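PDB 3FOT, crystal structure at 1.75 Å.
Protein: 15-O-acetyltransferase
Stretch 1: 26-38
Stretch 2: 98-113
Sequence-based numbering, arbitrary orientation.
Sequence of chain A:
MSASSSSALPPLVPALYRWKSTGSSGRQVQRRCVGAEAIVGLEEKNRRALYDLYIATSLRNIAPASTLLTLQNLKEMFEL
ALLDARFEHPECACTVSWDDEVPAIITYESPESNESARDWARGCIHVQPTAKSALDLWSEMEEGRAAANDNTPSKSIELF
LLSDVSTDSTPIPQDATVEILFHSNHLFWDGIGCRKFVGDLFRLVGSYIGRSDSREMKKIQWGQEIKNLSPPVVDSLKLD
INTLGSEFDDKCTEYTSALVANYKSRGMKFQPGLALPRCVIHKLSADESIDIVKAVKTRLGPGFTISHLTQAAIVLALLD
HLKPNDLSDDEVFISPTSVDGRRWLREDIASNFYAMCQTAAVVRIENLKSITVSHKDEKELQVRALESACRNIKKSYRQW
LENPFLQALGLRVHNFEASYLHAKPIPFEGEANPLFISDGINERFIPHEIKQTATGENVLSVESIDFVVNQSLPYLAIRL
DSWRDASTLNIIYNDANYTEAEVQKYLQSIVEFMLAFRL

Stretch 1 26-38: GRQVQRRCVGAEA
Stretch 2, residues 98-113: WDDEVPAIITYESPES

Residues 28-32 and 105-109 form two neighbouring antiparallel strands, their N-to-C directions 164° apart and their axes 4.7 Å apart at closest approach. Backbone torsions are extended throughout, with phi from -72° to -146° and psi from 126° to 157°. Gln-28 pairs with Glu-109, Val-29 with Tyr-108, Gln-30 with Thr-107, Arg-31 with Ile-106 and Arg-32 with Ile-105. Together the stretches bury 1022 Å².

The backbone supplies the regular part of the contact. Val-29 and Tyr-108 form a hydrogen-bonded pair, with CA atoms 5.4 Å apart: Val-29 N donates to Tyr-108 O and Tyr-108 N to Val-29 O, both at 2.8 Å. Arg-31 and Ile-106 repeat the pattern, Arg-31 N to Ile-106 O and Ile-106 N to Arg-31 O, again at 2.8 Å. The ladder extends beyond the paired residues through Ser-110 N to Arg-27 O (2.9 Å) and Cys-33 N to Ala-104 O (3.0 Å). The intervening non-hydrogen-bonded pairs lie closer, with CA-CA distances of 4.1 Å for Gln-28 and Glu-109 and 4.2 Å for Gln-30 and Thr-107; CA-H...O contacts fill these gaps, as from Gln-30 CA to Ile-106 O (3.2 Å).

Charged interactions centre on Arg-32, whose chi1 to chi3 are t, p and p, with chi4 at 170°. This folded chain brings its guanidinium back to the second stretch. Asp-99 (chi1 p) meets it near the plane in a two-pronged salt bridge, Arg-32 NH1 to Asp-99 OD1 at 3.0 Å and Arg-32 NH2 to Asp-99 OD2 at 2.9 Å. NH1 of Arg-32 also donates to Pro-103 O at 2.9 Å. Ile-105 CG1 lies over one guanidinium face and Glu-101 OE1 over the opposite one; the long 3.9 Å salt bridge from Arg-32 NH1 to Glu-101 OE1 is therefore purely electrostatic. Asp-99 OD1 also accepts from Glu-101 N at 3.0 Å, steadying the acidic loop.

On the face carrying Val-29, Arg-31, Ile-106 and Tyr-108, all four residues are buried. Arg-31 (p, t, t, chi4 83°) has its charge answered by Glu-37 (m, t): Arg-31 NH1 reaches Glu-37 OE2 at 2.8 Å and Arg-31 NH2 reaches Glu-37 OE1 at 2.9 Å. Ile-106 (m, t) places CD1 over one face of that guanidinium, 3.4 Å from Arg-31 NH1, and 3.9 Å from Cys-33 CB. Val-29 (m) packs CG2 against Tyr-108 CB (4.1 Å), Tyr-108 having chi1 t and chi2 75°. Beyond the strand, Cys-33 (p) directs SG to Ala-104 CB (3.9 Å) and Pro-103 CB (4.0 Å), where small, compact side chains fit closely.

The other face mixes polar and apolar chains: Gln-28 (t, t) sets CG 3.7 Å from Thr-107 CG2.

Two waters complete the contact. One accepts from Arg-27 NE (3.2 Å) and donates to Ser-110 O (2.8 Å). The other accepts from Ala-104 N (2.9 Å) and donates to Ala-38 O (2.8 Å) and Val-102 O (2.7 Å).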

# COMPACT_ATOMS: atom_id res chain seq x y z
N GLY A 26 -21.52 -24.43 -3.02
CA GLY A 26 -20.46 -23.97 -2.12
C GLY A 26 -19.31 -23.30 -2.88
O GLY A 26 -18.35 -22.86 -2.26
N ARG A 27 -19.43 -23.20 -4.21
CA ARG A 27 -18.35 -22.63 -5.04
C ARG A 27 -18.26 -21.10 -5.02
O ARG A 27 -17.24 -20.54 -5.41
CB ARG A 27 -18.43 -23.15 -6.49
CG ARG A 27 -18.23 -24.68 -6.60
CD ARG A 27 -18.35 -25.16 -8.05
NE ARG A 27 -17.23 -24.69 -8.85
CZ ARG A 27 -16.02 -25.26 -8.91
NH1 ARG A 27 -15.73 -26.37 -8.23
NH2 ARG A 27 -15.09 -24.71 -9.69
N GLN A 28 -19.33 -20.42 -4.58
CA GLN A 28 -19.32 -18.96 -4.41
C GLN A 28 -19.54 -18.57 -2.95
O GLN A 28 -20.47 -19.06 -2.30
CB GLN A 28 -20.39 -18.28 -5.28
CG GLN A 28 -20.24 -16.75 -5.33
CD GLN A 28 -21.30 -16.07 -6.21
OE1 GLN A 28 -22.43 -15.85 -5.78
NE2 GLN A 28 -20.93 -15.70 -7.44
N VAL A 29 -18.68 -17.69 -2.44
CA VAL A 29 -18.81 -17.18 -1.06
C VAL A 29 -18.75 -15.65 -1.13
O VAL A 29 -18.16 -15.09 -2.06
CB VAL A 29 -17.73 -17.72 -0.08
CG1 VAL A 29 -17.98 -19.20 0.26
CG2 VAL A 29 -16.29 -17.54 -0.64
N GLN A 30 -19.39 -14.99 -0.17
CA GLN A 30 -19.33 -13.55 -0.11
C GLN A 30 -19.21 -13.07 1.34
O GLN A 30 -19.57 -13.80 2.28
CB GLN A 30 -20.54 -12.90 -0.80
CG GLN A 30 -21.86 -13.04 -0.06
CD GLN A 30 -23.04 -12.43 -0.83
OE1 GLN A 30 -22.94 -12.13 -2.02
NE2 GLN A 30 -24.15 -12.25 -0.14
N ARG A 31 -18.68 -11.87 1.50
CA ARG A 31 -18.70 -11.23 2.83
C ARG A 31 -18.86 -9.73 2.73
O ARG A 31 -18.39 -9.09 1.76
CB ARG A 31 -17.46 -11.60 3.65
CG ARG A 31 -16.18 -10.99 3.14
CD ARG A 31 -14.97 -11.46 3.97
NE ARG A 31 -13.72 -10.97 3.38
CZ ARG A 31 -13.21 -9.75 3.60
NH1 ARG A 31 -12.07 -9.40 3.01
NH2 ARG A 31 -13.86 -8.88 4.38
N ARG A 32 -19.52 -9.16 3.74
CA ARG A 32 -19.58 -7.71 3.89
C ARG A 32 -18.20 -7.22 4.34
O ARG A 32 -17.63 -7.74 5.30
CB ARG A 32 -20.66 -7.29 4.88
CG ARG A 32 -20.83 -5.78 5.03
CD ARG A 32 -21.49 -5.13 3.82
NE ARG A 32 -22.78 -5.75 3.50
CZ ARG A 32 -23.66 -5.26 2.64
NH1 ARG A 32 -23.42 -4.14 1.96
NH2 ARG A 32 -24.80 -5.91 2.45
N CYS A 33 -17.65 -6.23 3.64
CA CYS A 33 -16.32 -5.76 3.98
C CYS A 33 -16.35 -4.97 5.30
O CYS A 33 -17.44 -4.60 5.78
CB CYS A 33 -15.72 -4.95 2.81
SG CYS A 33 -16.17 -3.21 2.78
N VAL A 34 -15.17 -4.76 5.89
CA VAL A 34 -15.08 -4.24 7.27
C VAL A 34 -13.87 -3.33 7.43
O VAL A 34 -12.85 -3.53 6.77
CB VAL A 34 -15.05 -5.40 8.32
CG1 VAL A 34 -13.81 -6.31 8.17
CG2 VAL A 34 -15.12 -4.85 9.78
N GLY A 35 -14.02 -2.31 8.28
CA GLY A 35 -12.88 -1.48 8.63
C GLY A 35 -12.36 -0.72 7.43
O GLY A 35 -13.13 -0.13 6.68
N ALA A 36 -11.04 -0.72 7.27
CA ALA A 36 -10.41 0.05 6.18
C ALA A 36 -10.91 -0.37 4.80
O ALA A 36 -10.92 0.44 3.85
CB ALA A 36 -8.90 -0.04 6.26
N GLU A 37 -11.37 -1.61 4.68
CA GLU A 37 -12.01 -2.04 3.41
C GLU A 37 -13.17 -1.14 3.01
O GLU A 37 -13.32 -0.81 1.85
CB GLU A 37 -12.50 -3.49 3.51
CG GLU A 37 -11.38 -4.52 3.62
CD GLU A 37 -11.89 -5.93 3.91
OE1 GLU A 37 -13.06 -6.06 4.36
OE2 GLU A 37 -11.11 -6.88 3.74
N ALA A 38 -13.99 -0.75 3.99
CA ALA A 38 -15.18 0.05 3.74
C ALA A 38 -14.82 1.44 3.22
O ALA A 38 -15.57 2.03 2.45
CB ALA A 38 -16.03 0.13 5.01
N TRP A 98 -22.13 -3.82 -4.68
CA TRP A 98 -22.69 -2.99 -3.65
C TRP A 98 -24.19 -3.17 -3.61
O TRP A 98 -24.83 -3.45 -4.64
CB TRP A 98 -22.42 -1.51 -3.92
CG TRP A 98 -20.99 -1.13 -3.84
CD1 TRP A 98 -20.31 -0.71 -2.73
CD2 TRP A 98 -20.03 -1.16 -4.91
NE1 TRP A 98 -18.99 -0.43 -3.05
CE2 TRP A 98 -18.79 -0.71 -4.37
CE3 TRP A 98 -20.11 -1.50 -6.27
CZ2 TRP A 98 -17.64 -0.60 -5.15
CZ3 TRP A 98 -18.94 -1.38 -7.05
CH2 TRP A 98 -17.72 -0.95 -6.48
N ASP A 99 -24.74 -2.97 -2.42
CA ASP A 99 -26.16 -2.61 -2.33
C ASP A 99 -26.28 -1.16 -1.88
O ASP A 99 -25.45 -0.32 -2.24
CB ASP A 99 -26.95 -3.59 -1.46
CG ASP A 99 -26.35 -3.77 -0.08
OD1 ASP A 99 -25.65 -2.86 0.44
OD2 ASP A 99 -26.61 -4.82 0.50
N ASP A 100 -27.29 -0.85 -1.08
CA ASP A 100 -27.49 0.54 -0.70
C ASP A 100 -26.66 0.96 0.52
O ASP A 100 -26.56 2.16 0.82
CB ASP A 100 -28.98 0.83 -0.54
CG ASP A 100 -29.74 0.65 -1.85
OD1 ASP A 100 -29.29 1.16 -2.90
OD2 ASP A 100 -30.78 -0.02 -1.84
N GLU A 101 -26.05 -0.01 1.18
CA GLU A 101 -25.21 0.26 2.35
C GLU A 101 -23.87 0.83 1.92
O GLU A 101 -23.46 0.71 0.76
CB GLU A 101 -25.01 -0.99 3.18
CG GLU A 101 -26.30 -1.68 3.63
CD GLU A 101 -26.06 -2.77 4.65
OE1 GLU A 101 -24.96 -2.79 5.26
OE2 GLU A 101 -26.98 -3.60 4.86
N VAL A 102 -23.20 1.49 2.86
CA VAL A 102 -21.86 2.00 2.62
C VAL A 102 -20.79 0.90 2.35
O VAL A 102 -20.04 1.01 1.37
CB VAL A 102 -21.43 2.93 3.79
CG1 VAL A 102 -19.92 3.13 3.83
CG2 VAL A 102 -22.16 4.29 3.69
N PRO A 103 -20.70 -0.12 3.23
CA PRO A 103 -19.70 -1.17 3.00
C PRO A 103 -19.95 -2.03 1.76
O PRO A 103 -21.06 -2.52 1.51
CB PRO A 103 -19.68 -1.97 4.31
CG PRO A 103 -20.99 -1.63 4.99
CD PRO A 103 -21.41 -0.31 4.52
N ALA A 104 -18.89 -2.14 0.96
CA ALA A 104 -18.85 -3.00 -0.22
C ALA A 104 -19.05 -4.46 0.15
O ALA A 104 -18.83 -4.88 1.29
CB ALA A 104 -17.50 -2.85 -0.90
N ILE A 105 -19.42 -5.27 -0.85
CA ILE A 105 -19.52 -6.71 -0.66
C ILE A 105 -18.42 -7.38 -1.47
O ILE A 105 -18.22 -7.07 -2.62
CB ILE A 105 -20.91 -7.23 -1.11
CG1 ILE A 105 -22.03 -6.54 -0.32
CG2 ILE A 105 -20.98 -8.77 -0.99
CD1 ILE A 105 -23.42 -6.68 -1.02
N ILE A 106 -17.68 -8.27 -0.82
CA ILE A 106 -16.58 -8.96 -1.49
C ILE A 106 -17.02 -10.39 -1.81
O ILE A 106 -17.44 -11.14 -0.92
CB ILE A 106 -15.31 -9.02 -0.60
CG1 ILE A 106 -14.76 -7.60 -0.40
CG2 ILE A 106 -14.25 -10.00 -1.19
CD1 ILE A 106 -13.66 -7.45 0.67
N THR A 107 -16.89 -10.76 -3.08
CA THR A 107 -17.32 -12.11 -3.49
C THR A 107 -16.13 -12.90 -4.04
O THR A 107 -15.29 -12.32 -4.74
CB THR A 107 -18.45 -12.01 -4.53
OG1 THR A 107 -19.60 -11.41 -3.91
CG2 THR A 107 -18.82 -13.38 -5.07
N TYR A 108 -16.07 -14.19 -3.73
CA TYR A 108 -15.15 -15.09 -4.41
C TYR A 108 -15.91 -16.28 -5.00
O TYR A 108 -16.73 -16.89 -4.31
CB TYR A 108 -14.02 -15.61 -3.50
CG TYR A 108 -13.11 -16.51 -4.32
CD1 TYR A 108 -12.21 -15.94 -5.23
CD2 TYR A 108 -13.22 -17.91 -4.25
CE1 TYR A 108 -11.42 -16.73 -6.05
CE2 TYR A 108 -12.42 -18.73 -5.06
CZ TYR A 108 -11.52 -18.12 -5.96
OH TYR A 108 -10.74 -18.90 -6.78
N GLU A 109 -15.63 -16.60 -6.26
CA GLU A 109 -16.20 -17.80 -6.88
C GLU A 109 -15.10 -18.62 -7.55
O GLU A 109 -14.29 -18.09 -8.32
CB GLU A 109 -17.30 -17.42 -7.88
CG GLU A 109 -17.94 -18.61 -8.61
CD GLU A 109 -18.96 -18.19 -9.66
OE1 GLU A 109 -18.91 -17.04 -10.17
OE2 GLU A 109 -19.82 -19.02 -9.99
N SER A 110 -15.04 -19.91 -7.23
CA SER A 110 -14.11 -20.81 -7.94
C SER A 110 -14.39 -20.83 -9.43
O SER A 110 -15.54 -20.71 -9.84
CB SER A 110 -14.25 -22.23 -7.43
OG SER A 110 -13.62 -22.39 -6.22
N PRO A 111 -13.33 -20.97 -10.26
CA PRO A 111 -13.57 -21.11 -11.71
C PRO A 111 -14.48 -22.30 -12.01
O PRO A 111 -14.36 -23.35 -11.38
CB PRO A 111 -12.16 -21.36 -12.27
CG PRO A 111 -11.24 -20.69 -11.26
CD PRO A 111 -11.89 -20.97 -9.93
N GLU A 112 -15.42 -22.08 -12.92
CA GLU A 112 -16.37 -23.11 -13.34
C GLU A 112 -15.70 -24.28 -14.05
O GLU A 112 -16.27 -25.38 -14.14
CB GLU A 112 -17.46 -22.51 -14.23
CG GLU A 112 -16.93 -21.68 -15.40
CD GLU A 112 -17.85 -21.70 -16.61
OE1 GLU A 112 -18.90 -21.01 -16.58
OE2 GLU A 112 -17.52 -22.39 -17.60
N SER A 113 -14.50 -24.04 -14.58
CA SER A 113 -13.74 -25.04 -15.30
C SER A 113 -12.29 -24.58 -15.38
O SER A 113 -12.00 -23.40 -15.20
CB SER A 113 -14.29 -25.22 -16.72
OG SER A 113 -14.10 -24.06 -17.51
O HOH W 1 -18.01 -21.91 -10.30
O HOH W 2 -17.42 0.35 1.20